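Local coordinates for D-alanine--D-alanine ligase (Coxiella burnetii, PDB 3TQT), which catalyses the ATP-dependent joining of two D-alanines into D-alanyl-D-alanine, a building block of the bacterial peptidoglycan cell wall, at residues 20-23 against 24-28; 64-67 against 68-72; 331-334 against 335-338; 350-353 against 354-358. One frame throughout, in Å; residues are numbered along the deposited sequence.

Four local contacts, in or at the end of helices, follow one another along the chain. Contacts 1 and 2 belong to the N-terminal domain, on helices 18-31 and 64-70. Their centres lie about 17 Å apart, and they touch where Ile22 packs on Pro64. Contact 3, at the end of helix 328-335, belongs to the ATP-grasp part. Its centre is about 18 Å from that of contact 1 and 34 Å from that of contact 2. Contact 4 lies on the next helix, 340-370, its centre about 24 Å from that of contact 3. Ser24 and Asn27 bond to Phe323 of the ATP-grasp part, and Arg354 to Tyr127 of the N-terminal part, so contacts 1 and 4 bridge the two.

Contact 1 (20-23 against 24-28); sequences ISIQ and SAKNI
Ser24, Ala25, Lys26 and Asn27 each donate the backbone N-H to the carbonyl four residues earlier, from Ser24 N to Ile20 O at 2.8 Å up to Asn27 N to Gln23 O at 3.2 Å. The side chains of Ile22 and Lys26 run side by side in the same direction, one turn apart. CG2 of Ile22 is anti to its own backbone N, and this branch meets CE of Lys26 at 3.6 Å. Lys26 CG rests on the carbonyl oxygen of Ile22 at 3.2 Å. Beyond it the chain stays extended until chi4, where it turns at -102°. Its NZ bonds to the carbonyl oxygens of Phe59 and His62, and the ammonium also makes a cation-pi contact with the Phe59 ring. The Gln23 side chain crosses that of Lys26 at a slant: its chain bends at chi2, and OE1 lies 3.7 Å from Lys26 CD. This turn belongs to helix 18-31, the crossover helix of the beta-alpha-beta unit formed with strands 5-12 and 37-44. Ala25 faces strand 5-12, with CB against Val9 and Cys11. Ser24 OG stands 3.1 Å from Ile20 O. It also has hydrogen-bond partners in His107 NE2 and Phe323 N, so this buried hydroxyl joins the helix to two distant parts of the chain. Asn27 ND2 donates to Phe323 O.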
ATOM      1  N   ILE A  20      23.040  -2.017   1.042  1.00 28.42           N
ATOM      2  CA  ILE A  20      22.653  -3.373   0.677  1.00 28.67           C
ATOM      3  C   ILE A  20      21.871  -3.361  -0.650  1.00 24.09           C
ATOM      4  O   ILE A  20      22.019  -4.253  -1.487  1.00 26.73           O
ATOM      5  CB  ILE A  20      21.777  -4.016   1.770  1.00 35.18           C
ATOM      6  CG1 ILE A  20      22.444  -3.893   3.145  1.00 45.02           C
ATOM      7  CG2 ILE A  20      21.476  -5.479   1.428  1.00 34.91           C
ATOM      8  CD1 ILE A  20      21.559  -4.357   4.284  1.00 44.61           C
ATOM      9  N   SER A  21      21.040  -2.343  -0.835  1.00 22.32           N
ATOM     10  CA  SER A  21      20.270  -2.193  -2.064  1.00 25.80           C
ATOM     11  C   SER A  21      21.187  -2.148  -3.287  1.00 29.46           C
ATOM     12  O   SER A  21      20.944  -2.809  -4.318  1.00 19.77           O
ATOM     13  CB  SER A  21      19.416  -0.922  -1.987  1.00 20.25           C
ATOM     14  OG  SER A  21      18.890  -0.599  -3.254  1.00 23.84           O
ATOM     15  N   ILE A  22      22.247  -1.358  -3.174  1.00 25.35           N
ATOM     16  CA  ILE A  22      23.213  -1.252  -4.258  1.00 22.68           C
ATOM     17  C   ILE A  22      23.860  -2.608  -4.518  1.00 19.67           C
ATOM     18  O   ILE A  22      24.027  -3.001  -5.674  1.00 22.83           O
ATOM     19  CB  ILE A  22      24.304  -0.218  -3.931  1.00 21.03           C
ATOM     20  CG1 ILE A  22      23.692   1.184  -3.900  1.00 32.45           C
ATOM     21  CG2 ILE A  22      25.436  -0.305  -4.950  1.00 24.86           C
ATOM     22  CD1 ILE A  22      24.460   2.166  -3.045  1.00 36.18           C
ATOM     23  N   GLN A  23      24.242  -3.319  -3.454  1.00 22.52           N
ATOM     24  CA  GLN A  23      24.854  -4.638  -3.636  1.00 27.54           C
ATOM     25  C   GLN A  23      23.877  -5.653  -4.251  1.00 27.84           C
ATOM     26  O   GLN A  23      24.271  -6.465  -5.083  1.00 23.92           O
ATOM     27  CB  GLN A  23      25.479  -5.180  -2.349  1.00 26.40           C
ATOM     28  CG  GLN A  23      26.701  -4.380  -1.889  1.00 37.76           C
ATOM     29  CD  GLN A  23      27.697  -4.135  -3.022  1.00 47.69           C
ATOM     30  OE1 GLN A  23      28.062  -2.989  -3.313  1.00 48.46           O
ATOM     31  NE2 GLN A  23      28.139  -5.215  -3.667  1.00 40.23           N
ATOM     32  N   SER A  24      22.617  -5.609  -3.832  1.00 27.11           N
ATOM     33  CA  SER A  24      21.578  -6.424  -4.467  1.00 25.59           C
ATOM     34  C   SER A  24      21.479  -6.088  -5.951  1.00 24.15           C
ATOM     35  O   SER A  24      21.479  -6.973  -6.805  1.00 26.78           O
ATOM     36  CB  SER A  24      20.219  -6.214  -3.775  1.00 21.80           C
ATOM     37  OG  SER A  24      20.278  -6.668  -2.441  1.00 26.71           O
ATOM     38  N   ALA A  25      21.389  -4.799  -6.256  1.00 23.93           N
ATOM     39  CA  ALA A  25      21.260  -4.357  -7.635  1.00 23.60           C
ATOM     40  C   ALA A  25      22.458  -4.781  -8.474  1.00 25.90           C
ATOM     41  O   ALA A  25      22.304  -5.138  -9.637  1.00 23.31           O
ATOM     42  CB  ALA A  25      21.077  -2.859  -7.709  1.00 27.43           C
ATOM     43  N   LYS A  26      23.653  -4.741  -7.890  1.00 26.69           N
ATOM     44  CA  LYS A  26      24.834  -5.132  -8.641  1.00 28.24           C
ATOM     45  C   LYS A  26      24.767  -6.604  -9.019  1.00 24.16           C
ATOM     46  O   LYS A  26      25.092  -6.978 -10.134  1.00 23.72           O
ATOM     47  CB  LYS A  26      26.109  -4.829  -7.865  1.00 26.81           C
ATOM     48  CG  LYS A  26      26.434  -3.353  -7.790  1.00 30.09           C
ATOM     49  CD  LYS A  26      27.720  -3.145  -7.006  1.00 39.23           C
ATOM     50  CE  LYS A  26      28.114  -1.684  -6.958  1.00 43.89           C
ATOM     51  NZ  LYS A  26      29.205  -1.382  -7.917  1.00 33.90           N
ATOM     52  N   ASN A  27      24.334  -7.443  -8.093  1.00 25.29           N
ATOM     53  CA  ASN A  27      24.233  -8.860  -8.394  1.00 27.01           C
ATOM     54  C   ASN A  27      23.213  -9.099  -9.489  1.00 22.30           C
ATOM     55  O   ASN A  27      23.445  -9.866 -10.416  1.00 25.50           O
ATOM     56  CB  ASN A  27      23.831  -9.654  -7.151  1.00 31.48           C
ATOM     57  CG  ASN A  27      23.800 -11.142  -7.406  1.00 32.54           C
ATOM     58  OD1 ASN A  27      24.691 -11.689  -8.056  1.00 35.04           O
ATOM     59  ND2 ASN A  27      22.763 -11.805  -6.918  1.00 24.59           N
ATOM     60  N   ILE A  28      22.073  -8.438  -9.364  1.00 18.98           N
ATOM     61  CA  ILE A  28      21.026  -8.574 -10.356  1.00 21.51           C
ATOM     62  C   ILE A  28      21.543  -8.106 -11.718  1.00 25.50           C
ATOM     63  O   ILE A  28      21.373  -8.789 -12.727  1.00 23.57           O
ATOM     64  CB  ILE A  28      19.792  -7.771  -9.939  1.00 20.97           C
ATOM     65  CG1 ILE A  28      19.095  -8.483  -8.770  1.00 27.33           C
ATOM     66  CG2 ILE A  28      18.830  -7.588 -11.128  1.00 21.11           C
ATOM     67  CD1 ILE A  28      18.037  -7.658  -8.089  1.00 27.45           C
TER

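Contact 2 (64-67 against 68-72)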
ATOM      1  N   PRO A  64      27.650   3.865  -7.316  1.00 26.91           N
ATOM      2  CA  PRO A  64      26.819   4.847  -8.014  1.00 26.29           C
ATOM      3  C   PRO A  64      27.155   6.282  -7.611  1.00 26.58           C
ATOM      4  O   PRO A  64      27.007   7.191  -8.437  1.00 27.35           O
ATOM      5  CB  PRO A  64      25.391   4.457  -7.611  1.00 25.43           C
ATOM      6  CG  PRO A  64      25.542   3.635  -6.390  1.00 27.59           C
ATOM      7  CD  PRO A  64      26.851   2.917  -6.523  1.00 31.03           C
ATOM      8  N   ASP A  65      27.619   6.489  -6.379  1.00 25.62           N
ATOM      9  CA  ASP A  65      28.049   7.822  -5.962  1.00 30.35           C
ATOM     10  C   ASP A  65      29.180   8.341  -6.865  1.00 33.34           C
ATOM     11  O   ASP A  65      29.219   9.511  -7.241  1.00 28.88           O
ATOM     12  CB  ASP A  65      28.494   7.815  -4.502  1.00 40.25           C
ATOM     13  CG  ASP A  65      28.860   9.195  -4.003  1.00 61.37           C
ATOM     14  OD1 ASP A  65      27.932   9.969  -3.682  1.00 70.17           O
ATOM     15  OD2 ASP A  65      30.070   9.510  -3.933  1.00 63.47           O
ATOM     16  N   HIS A  66      30.099   7.454  -7.209  1.00 31.26           N
ATOM     17  CA  HIS A  66      31.196   7.797  -8.106  1.00 33.75           C
ATOM     18  C   HIS A  66      30.658   8.215  -9.475  1.00 25.19           C
ATOM     19  O   HIS A  66      31.097   9.214 -10.059  1.00 26.98           O
ATOM     20  CB  HIS A  66      32.122   6.597  -8.251  1.00 29.67           C
ATOM     21  CG  HIS A  66      33.296   6.837  -9.143  1.00 35.20           C
ATOM     22  ND1 HIS A  66      34.420   7.525  -8.727  1.00 35.50           N
ATOM     23  CD2 HIS A  66      33.535   6.467 -10.423  1.00 34.76           C
ATOM     24  CE1 HIS A  66      35.294   7.567  -9.714  1.00 36.72           C
ATOM     25  NE2 HIS A  66      34.782   6.933 -10.756  1.00 33.96           N
ATOM     26  N   LEU A  67      29.690   7.452  -9.971  1.00 27.07           N
ATOM     27  CA  LEU A  67      29.135   7.686 -11.294  1.00 28.86           C
ATOM     28  C   LEU A  67      28.398   9.013 -11.348  1.00 30.39           C
ATOM     29  O   LEU A  67      28.409   9.713 -12.367  1.00 26.63           O
ATOM     30  CB  LEU A  67      28.205   6.542 -11.677  1.00 24.74           C
ATOM     31  CG  LEU A  67      28.911   5.190 -11.675  1.00 25.19           C
ATOM     32  CD1 LEU A  67      27.895   4.085 -11.885  1.00 29.50           C
ATOM     33  CD2 LEU A  67      30.001   5.164 -12.735  1.00 29.42           C
ATOM     34  N   VAL A  68      27.762   9.354 -10.239  1.00 24.52           N
ATOM     35  CA  VAL A  68      27.111  10.641 -10.102  1.00 30.75           C
ATOM     36  C   VAL A  68      28.157  11.748 -10.221  1.00 28.29           C
ATOM     37  O   VAL A  68      28.013  12.684 -11.009  1.00 27.20           O
ATOM     38  CB  VAL A  68      26.411  10.747  -8.737  1.00 27.23           C
ATOM     39  CG1 VAL A  68      25.952  12.170  -8.494  1.00 33.64           C
ATOM     40  CG2 VAL A  68      25.245   9.779  -8.673  1.00 29.13           C
ATOM     41  N   LYS A  69      29.217  11.625  -9.436  1.00 28.48           N
ATOM     42  CA  LYS A  69      30.253  12.656  -9.399  1.00 34.52           C
ATOM     43  C   LYS A  69      30.977  12.792 -10.732  1.00 31.74           C
ATOM     44  O   LYS A  69      31.270  13.901 -11.174  1.00 33.76           O
ATOM     45  CB  LYS A  69      31.246  12.387  -8.268  1.00 43.90           C
ATOM     46  CG  LYS A  69      30.730  12.811  -6.899  1.00 54.62           C
ATOM     47  CD  LYS A  69      31.851  12.922  -5.874  1.00 67.62           C
ATOM     48  CE  LYS A  69      32.427  11.562  -5.513  1.00 72.79           C
ATOM     49  NZ  LYS A  69      33.469  11.670  -4.453  1.00 78.26           N
ATOM     50  N   GLU A  70      31.263  11.661 -11.369  1.00 28.88           N
ATOM     51  CA  GLU A  70      31.896  11.664 -12.690  1.00 32.62           C
ATOM     52  C   GLU A  70      30.988  12.298 -13.729  1.00 32.69           C
ATOM     53  O   GLU A  70      31.457  12.896 -14.698  1.00 34.49           O
ATOM     54  CB  GLU A  70      32.266  10.243 -13.123  1.00 30.86           C
ATOM     55  CG  GLU A  70      33.432   9.658 -12.367  1.00 31.81           C
ATOM     56  CD  GLU A  70      34.697  10.474 -12.558  1.00 39.46           C
ATOM     57  OE1 GLU A  70      35.068  10.734 -13.721  1.00 38.58           O
ATOM     58  OE2 GLU A  70      35.312  10.867 -11.547  1.00 35.27           O
ATOM     59  N   GLY A  71      29.684  12.156 -13.520  1.00 31.67           N
ATOM     60  CA  GLY A  71      28.704  12.692 -14.442  1.00 29.72           C
ATOM     61  C   GLY A  71      28.090  11.649 -15.359  1.00 32.72           C
ATOM     62  O   GLY A  71      27.226  11.970 -16.167  1.00 37.99           O
ATOM     63  N   SER A  72      28.531  10.400 -15.243  1.00 32.48           N
ATOM     64  CA  SER A  72      28.002   9.347 -16.102  1.00 34.44           C
ATOM     65  C   SER A  72      26.596   8.913 -15.696  1.00 34.31           C
ATOM     66  O   SER A  72      25.804   8.513 -16.546  1.00 42.17           O
ATOM     67  CB  SER A  72      28.943   8.146 -16.155  1.00 27.61           C
ATOM     68  OG  SER A  72      29.056   7.549 -14.890  1.00 33.42           O
TER
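His66 has CG anti to its backbone N (chi1 -179°), while Glu70 CG lies beside its own N and the chain folds at chi2 (-61°); together these turns lay the glutamate over the imidazole. Glu70 CG sits over one face of the His66 ring, offset toward the rim, in a CH-pi contact 3.8 Å from the ring centroid. The carboxylate is turned only 21° from the ring plane. Its OE2 comes no nearer to His66 NE2 than 4.0 Å. One residue back, Lys69 curls at chi3 toward Asp65. Its CE lies 3.5 Å from Asp65 OD2, but NZ stays 4.1 Å from that oxygen, a loose pairing of opposite charges rather than a salt bridge. Facing the sheet, Val68 CG2 lies 3.1 Å from Pro64 O, and both residues pack on Phe43 of strand 37-44. At the end of the helix Gly71 N bonds to Leu67 O at 3.0 Å, rising out of the carbonyl plane. Ser72 OG adds a weak bond to the same oxygen and lies 3.4 Å from Leu67 CD2. This is a helix C-terminus closed by a glycine of positive phi, and it turns helix 64-70 toward strand 74-78 of the N-terminal domain's mixed sheet.

Contact 3 (331-334 against 335-338)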
ATOM      1  N   LYS A 331      20.141 -17.525  -3.018  1.00 24.41           N
ATOM      2  CA  LYS A 331      20.864 -18.740  -2.637  1.00 26.60           C
ATOM      3  C   LYS A 331      19.925 -19.929  -2.428  1.00 27.03           C
ATOM      4  O   LYS A 331      20.223 -21.040  -2.841  1.00 23.51           O
ATOM      5  CB  LYS A 331      21.701 -18.523  -1.378  1.00 35.06           C
ATOM      6  CG  LYS A 331      23.024 -17.842  -1.618  1.00 52.17           C
ATOM      7  CD  LYS A 331      23.797 -17.708  -0.305  1.00 65.36           C
ATOM      8  CE  LYS A 331      23.904 -19.047   0.418  1.00 74.92           C
ATOM      9  NZ  LYS A 331      24.640 -18.945   1.714  1.00 79.34           N
ATOM     10  N   MET A 332      18.794 -19.703  -1.773  1.00 25.92           N
ATOM     11  CA  MET A 332      17.826 -20.777  -1.586  1.00 25.51           C
ATOM     12  C   MET A 332      17.310 -21.308  -2.924  1.00 25.09           C
ATOM     13  O   MET A 332      17.215 -22.527  -3.125  1.00 25.93           O
ATOM     14  CB  MET A 332      16.666 -20.319  -0.706  1.00 20.17           C
ATOM     15  CG  MET A 332      17.038 -20.284   0.767  1.00 24.48           C
ATOM     16  SD  MET A 332      15.627 -19.946   1.818  1.00 26.35           S
ATOM     17  CE  MET A 332      15.383 -18.193   1.540  1.00 28.25           C
ATOM     18  N   TRP A 333      16.972 -20.406  -3.845  1.00 26.13           N
ATOM     19  CA  TRP A 333      16.555 -20.867  -5.170  1.00 28.18           C
ATOM     20  C   TRP A 333      17.656 -21.649  -5.877  1.00 29.76           C
ATOM     21  O   TRP A 333      17.393 -22.706  -6.449  1.00 30.28           O
ATOM     22  CB  TRP A 333      16.014 -19.734  -6.053  1.00 21.04           C
ATOM     23  CG  TRP A 333      14.570 -19.474  -5.770  1.00 24.33           C
ATOM     24  CD1 TRP A 333      14.003 -18.297  -5.374  1.00 25.71           C
ATOM     25  CD2 TRP A 333      13.511 -20.439  -5.801  1.00 28.56           C
ATOM     26  NE1 TRP A 333      12.659 -18.465  -5.178  1.00 23.70           N
ATOM     27  CE2 TRP A 333      12.329 -19.768  -5.432  1.00 25.58           C
ATOM     28  CE3 TRP A 333      13.447 -21.802  -6.111  1.00 29.26           C
ATOM     29  CZ2 TRP A 333      11.095 -20.415  -5.367  1.00 27.87           C
ATOM     30  CZ3 TRP A 333      12.222 -22.441  -6.049  1.00 27.59           C
ATOM     31  CH2 TRP A 333      11.062 -21.746  -5.683  1.00 25.26           C
ATOM     32  N   GLU A 334      18.883 -21.143  -5.836  1.00 27.08           N
ATOM     33  CA  GLU A 334      19.992 -21.859  -6.472  1.00 26.84           C
ATOM     34  C   GLU A 334      20.087 -23.260  -5.898  1.00 29.77           C
ATOM     35  O   GLU A 334      20.318 -24.229  -6.619  1.00 34.53           O
ATOM     36  CB  GLU A 334      21.319 -21.129  -6.267  1.00 29.87           C
ATOM     37  CG  GLU A 334      21.369 -19.732  -6.831  1.00 48.24           C
ATOM     38  CD  GLU A 334      22.774 -19.164  -6.828  1.00 66.14           C
ATOM     39  OE1 GLU A 334      23.734 -19.956  -6.697  1.00 68.21           O
ATOM     40  OE2 GLU A 334      22.914 -17.929  -6.955  1.00 73.44           O
ATOM     41  N   ALA A 335      19.910 -23.358  -4.586  1.00 27.41           N
ATOM     42  CA  ALA A 335      20.025 -24.631  -3.891  1.00 34.14           C
ATOM     43  C   ALA A 335      18.861 -25.550  -4.233  1.00 34.28           C
ATOM     44  O   ALA A 335      18.906 -26.748  -3.956  1.00 33.70           O
ATOM     45  CB  ALA A 335      20.104 -24.413  -2.382  1.00 34.17           C
ATOM     46  N   SER A 336      17.827 -24.975  -4.844  1.00 29.07           N
ATOM     47  CA  SER A 336      16.624 -25.710  -5.204  1.00 29.78           C
ATOM     48  C   SER A 336      16.606 -26.075  -6.685  1.00 39.34           C
ATOM     49  O   SER A 336      15.622 -26.610  -7.187  1.00 42.08           O
ATOM     50  CB  SER A 336      15.379 -24.882  -4.865  1.00 28.21           C
ATOM     51  OG  SER A 336      15.333 -24.632  -3.473  1.00 32.29           O
ATOM     52  N   GLY A 337      17.688 -25.760  -7.385  1.00 34.76           N
ATOM     53  CA  GLY A 337      17.796 -26.088  -8.794  1.00 34.07           C
ATOM     54  C   GLY A 337      17.376 -24.954  -9.707  1.00 34.63           C
ATOM     55  O   GLY A 337      17.135 -25.166 -10.892  1.00 34.51           O
ATOM     56  N   LEU A 338      17.281 -23.744  -9.172  1.00 28.59           N
ATOM     57  CA  LEU A 338      16.941 -22.601 -10.013  1.00 31.80           C
ATOM     58  C   LEU A 338      18.073 -21.577 -10.004  1.00 25.68           C
ATOM     59  O   LEU A 338      18.158 -20.771  -9.089  1.00 29.59           O
ATOM     60  CB  LEU A 338      15.639 -21.950  -9.522  1.00 21.96           C
ATOM     61  CG  LEU A 338      15.107 -20.762 -10.331  1.00 29.33           C
ATOM     62  CD1 LEU A 338      14.745 -21.157 -11.759  1.00 27.23           C
ATOM     63  CD2 LEU A 338      13.894 -20.149  -9.637  1.00 20.94           C
TER
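Two backbone N-H groups grip the carbonyl oxygen of Trp333, Ser336 N at 2.8 Å and Leu338 N at 2.9 Å. They reach it from opposite faces of the carbonyl plane. Gly337 N bonds to Glu334 O at 3.1 Å, also from well above the plane. Gly337 has positive phi (95°). With the bonds from Leu338 N to Trp333 O and from Gly337 N to Glu334 O, it makes a Schellman motif that stops helix 328-335. The Ser336 side chain adds a further bond at the helix end. Its OG lies beside its own backbone N, anti to the carbonyl carbon (chi1 -61°), and donates to Met332 O at 2.8 Å. The same OG also bonds to Leu244 N of strand 241-249. Beyond the glycine the chain turns back, and Leu338 lies across the indole of Trp333. Leu338 CD2 stands 3.9 Å from Trp333 CD2, an oblique apolar contact. Ser336 CB approaches the benzene part of the indole, 3.8 Å from Trp333 CE3. Glu334 CA makes a CA-H...O contact of 3.4 Å with Leu338 O. Met332 leads toward Glu231, a predicted ATP-binding residue. The Trp333 ring meets Tyr329 edge-to-face, packs on strands 228-236 and 241-249 of the five-stranded antiparallel sheet, and reaches Leu343. Leu338 touches Leu235 of that sheet and both Leu343 and Gln346 of helix 340-370.

Contact 4 (350-353 against 354-358); sequences LAID and RHQEQ
Arg354, His355, Gln356 and Glu357 donate their backbone N-H groups to Leu350, Ala351, Ile352 and Asp353 in turn, in two successive turns of the long helix 340-370. The bonds are even in length, from 2.9 Å for Arg354 N to Leu350 O to 3.0 Å for Glu357 N to Asp353 O. The close packing lies on the side of Ala351 and Arg354, which face other parts of the chain. Ala351 is buried against Val128. Arg354 CB meets Leu350 O at 3.5 Å, and its CG is anti to the backbone N (chi1 -179°). The chain then bends at chi3. Its guanidinium group leaves this turn for the N-terminal part of the chain. There NH2 bonds to Tyr127 O, the group makes a cation-pi contact with the Tyr127 ring, and NH1 forms a long, weak ion pair with Glu121. Asp353, Gln356 and Glu357, in contrast, are exposed to solvent. Glu357 CB lies 3.5 Å from Asp353 O, and the rest of the side chain makes no contact with residues 350-353. Further along, Gln358 NE2 reaches Asp217 of the second subunit. Between the two sides, Ile352 CG2 comes to 4.3 Å from Gln356 CG, a loose approach of two aliphatic parts. Gln356 CG lies beside its own backbone N (chi1 -74°), which sets it 3.3 Å from Ile352 O, the same oxygen that accepts its backbone N-H.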
ATOM      1  N   LEU A 350       6.902 -12.852 -14.724  1.00 22.21           N
ATOM      2  CA  LEU A 350       5.788 -12.720 -13.794  1.00 21.66           C
ATOM      3  C   LEU A 350       5.318 -11.280 -13.688  1.00 20.22           C
ATOM      4  O   LEU A 350       4.125 -11.014 -13.637  1.00 18.83           O
ATOM      5  CB  LEU A 350       6.198 -13.197 -12.403  1.00 20.41           C
ATOM      6  CG  LEU A 350       6.395 -14.706 -12.221  1.00 25.82           C
ATOM      7  CD1 LEU A 350       7.115 -14.984 -10.913  1.00 25.30           C
ATOM      8  CD2 LEU A 350       5.059 -15.420 -12.254  1.00 22.79           C
ATOM      9  N   ALA A 351       6.274 -10.362 -13.624  1.00 18.37           N
ATOM     10  CA  ALA A 351       5.985  -8.936 -13.558  1.00 19.53           C
ATOM     11  C   ALA A 351       5.185  -8.485 -14.782  1.00 19.25           C
ATOM     12  O   ALA A 351       4.174  -7.788 -14.662  1.00 18.36           O
ATOM     13  CB  ALA A 351       7.306  -8.129 -13.439  1.00 17.10           C
ATOM     14  N   ILE A 352       5.654  -8.869 -15.965  1.00 19.31           N
ATOM     15  CA  ILE A 352       5.003  -8.474 -17.207  1.00 18.20           C
ATOM     16  C   ILE A 352       3.633  -9.126 -17.314  1.00 17.86           C
ATOM     17  O   ILE A 352       2.675  -8.492 -17.731  1.00 21.63           O
ATOM     18  CB  ILE A 352       5.875  -8.792 -18.432  1.00 19.10           C
ATOM     19  CG1 ILE A 352       7.053  -7.813 -18.470  1.00 24.74           C
ATOM     20  CG2 ILE A 352       5.066  -8.661 -19.730  1.00 23.26           C
ATOM     21  CD1 ILE A 352       8.193  -8.246 -19.366  1.00 23.99           C
ATOM     22  N   ASP A 353       3.539 -10.393 -16.924  1.00 17.37           N
ATOM     23  CA  ASP A 353       2.248 -11.083 -16.971  1.00 20.95           C
ATOM     24  C   ASP A 353       1.230 -10.430 -16.045  1.00 21.63           C
ATOM     25  O   ASP A 353       0.066 -10.257 -16.415  1.00 21.62           O
ATOM     26  CB  ASP A 353       2.400 -12.540 -16.566  1.00 21.78           C
ATOM     27  CG  ASP A 353       3.067 -13.378 -17.633  1.00 35.11           C
ATOM     28  OD1 ASP A 353       3.057 -12.963 -18.810  1.00 36.66           O
ATOM     29  OD2 ASP A 353       3.586 -14.461 -17.294  1.00 43.76           O
ATOM     30  N   ARG A 354       1.663 -10.082 -14.835  1.00 19.07           N
ATOM     31  CA  ARG A 354       0.762  -9.415 -13.895  1.00 22.50           C
ATOM     32  C   ARG A 354       0.280  -8.103 -14.481  1.00 20.27           C
ATOM     33  O   ARG A 354      -0.909  -7.797 -14.451  1.00 19.68           O
ATOM     34  CB  ARG A 354       1.431  -9.146 -12.550  1.00 23.40           C
ATOM     35  CG  ARG A 354       0.473  -8.474 -11.551  1.00 28.05           C
ATOM     36  CD  ARG A 354       1.082  -8.363 -10.161  1.00 32.84           C
ATOM     37  NE  ARG A 354       2.301  -7.560 -10.196  1.00 53.63           N
ATOM     38  CZ  ARG A 354       2.354  -6.273  -9.873  1.00 56.86           C
ATOM     39  NH1 ARG A 354       1.254  -5.649  -9.470  1.00 65.80           N
ATOM     40  NH2 ARG A 354       3.502  -5.612  -9.941  1.00 43.92           N
ATOM     41  N   HIS A 355       1.216  -7.333 -15.025  1.00 15.74           N
ATOM     42  CA  HIS A 355       0.878  -6.053 -15.633  1.00 19.46           C
ATOM     43  C   HIS A 355      -0.152  -6.212 -16.752  1.00 21.63           C
ATOM     44  O   HIS A 355      -1.102  -5.414 -16.875  1.00 19.92           O
ATOM     45  CB  HIS A 355       2.152  -5.389 -16.162  1.00 16.66           C
ATOM     46  CG  HIS A 355       1.888  -4.164 -16.973  1.00 26.21           C
ATOM     47  ND1 HIS A 355       1.780  -2.911 -16.413  1.00 32.14           N
ATOM     48  CD2 HIS A 355       1.697  -4.003 -18.301  1.00 24.25           C
ATOM     49  CE1 HIS A 355       1.538  -2.027 -17.364  1.00 30.06           C
ATOM     50  NE2 HIS A 355       1.486  -2.664 -18.520  1.00 39.11           N
ATOM     51  N   GLN A 356       0.037  -7.241 -17.577  1.00 20.52           N
ATOM     52  CA  GLN A 356      -0.847  -7.452 -18.724  1.00 25.10           C
ATOM     53  C   GLN A 356      -2.245  -7.804 -18.245  1.00 23.64           C
ATOM     54  O   GLN A 356      -3.235  -7.275 -18.748  1.00 21.60           O
ATOM     55  CB  GLN A 356      -0.292  -8.534 -19.663  1.00 25.24           C
ATOM     56  CG  GLN A 356       0.898  -8.058 -20.479  1.00 42.82           C
ATOM     57  CD  GLN A 356       0.617  -6.761 -21.227  1.00 56.49           C
ATOM     58  OE1 GLN A 356       1.051  -5.677 -20.816  1.00 48.22           O
ATOM     59  NE2 GLN A 356      -0.112  -6.867 -22.335  1.00 68.47           N
ATOM     60  N   GLU A 357      -2.316  -8.686 -17.258  1.00 23.10           N
ATOM     61  CA  GLU A 357      -3.590  -9.066 -16.669  1.00 21.17           C
ATOM     62  C   GLU A 357      -4.257  -7.859 -16.011  1.00 22.47           C
ATOM     63  O   GLU A 357      -5.433  -7.611 -16.229  1.00 18.97           O
ATOM     64  CB  GLU A 357      -3.391 -10.189 -15.657  1.00 28.96           C
ATOM     65  CG  GLU A 357      -4.659 -10.593 -14.910  1.00 38.69           C
ATOM     66  CD  GLU A 357      -5.622 -11.388 -15.781  1.00 49.12           C
ATOM     67  OE1 GLU A 357      -5.204 -11.839 -16.869  1.00 54.07           O
ATOM     68  OE2 GLU A 357      -6.794 -11.564 -15.378  1.00 47.23           O
ATOM     69  N   GLN A 358      -3.509  -7.105 -15.206  1.00 18.37           N
ATOM     70  CA  GLN A 358      -4.085  -5.936 -14.545  1.00 24.47           C
ATOM     71  C   GLN A 358      -4.583  -4.903 -15.565  1.00 22.45           C
ATOM     72  O   GLN A 358      -5.625  -4.289 -15.363  1.00 23.95           O
ATOM     73  CB  GLN A 358      -3.086  -5.297 -13.566  1.00 25.37           C
ATOM     74  CG  GLN A 358      -2.703  -6.193 -12.392  1.00 37.64           C
ATOM     75  CD  GLN A 358      -3.891  -6.572 -11.518  1.00 46.76           C
ATOM     76  OE1 GLN A 358      -4.703  -5.722 -11.140  1.00 41.80           O
ATOM     77  NE2 GLN A 358      -4.000  -7.860 -11.198  1.00 47.21           N
TER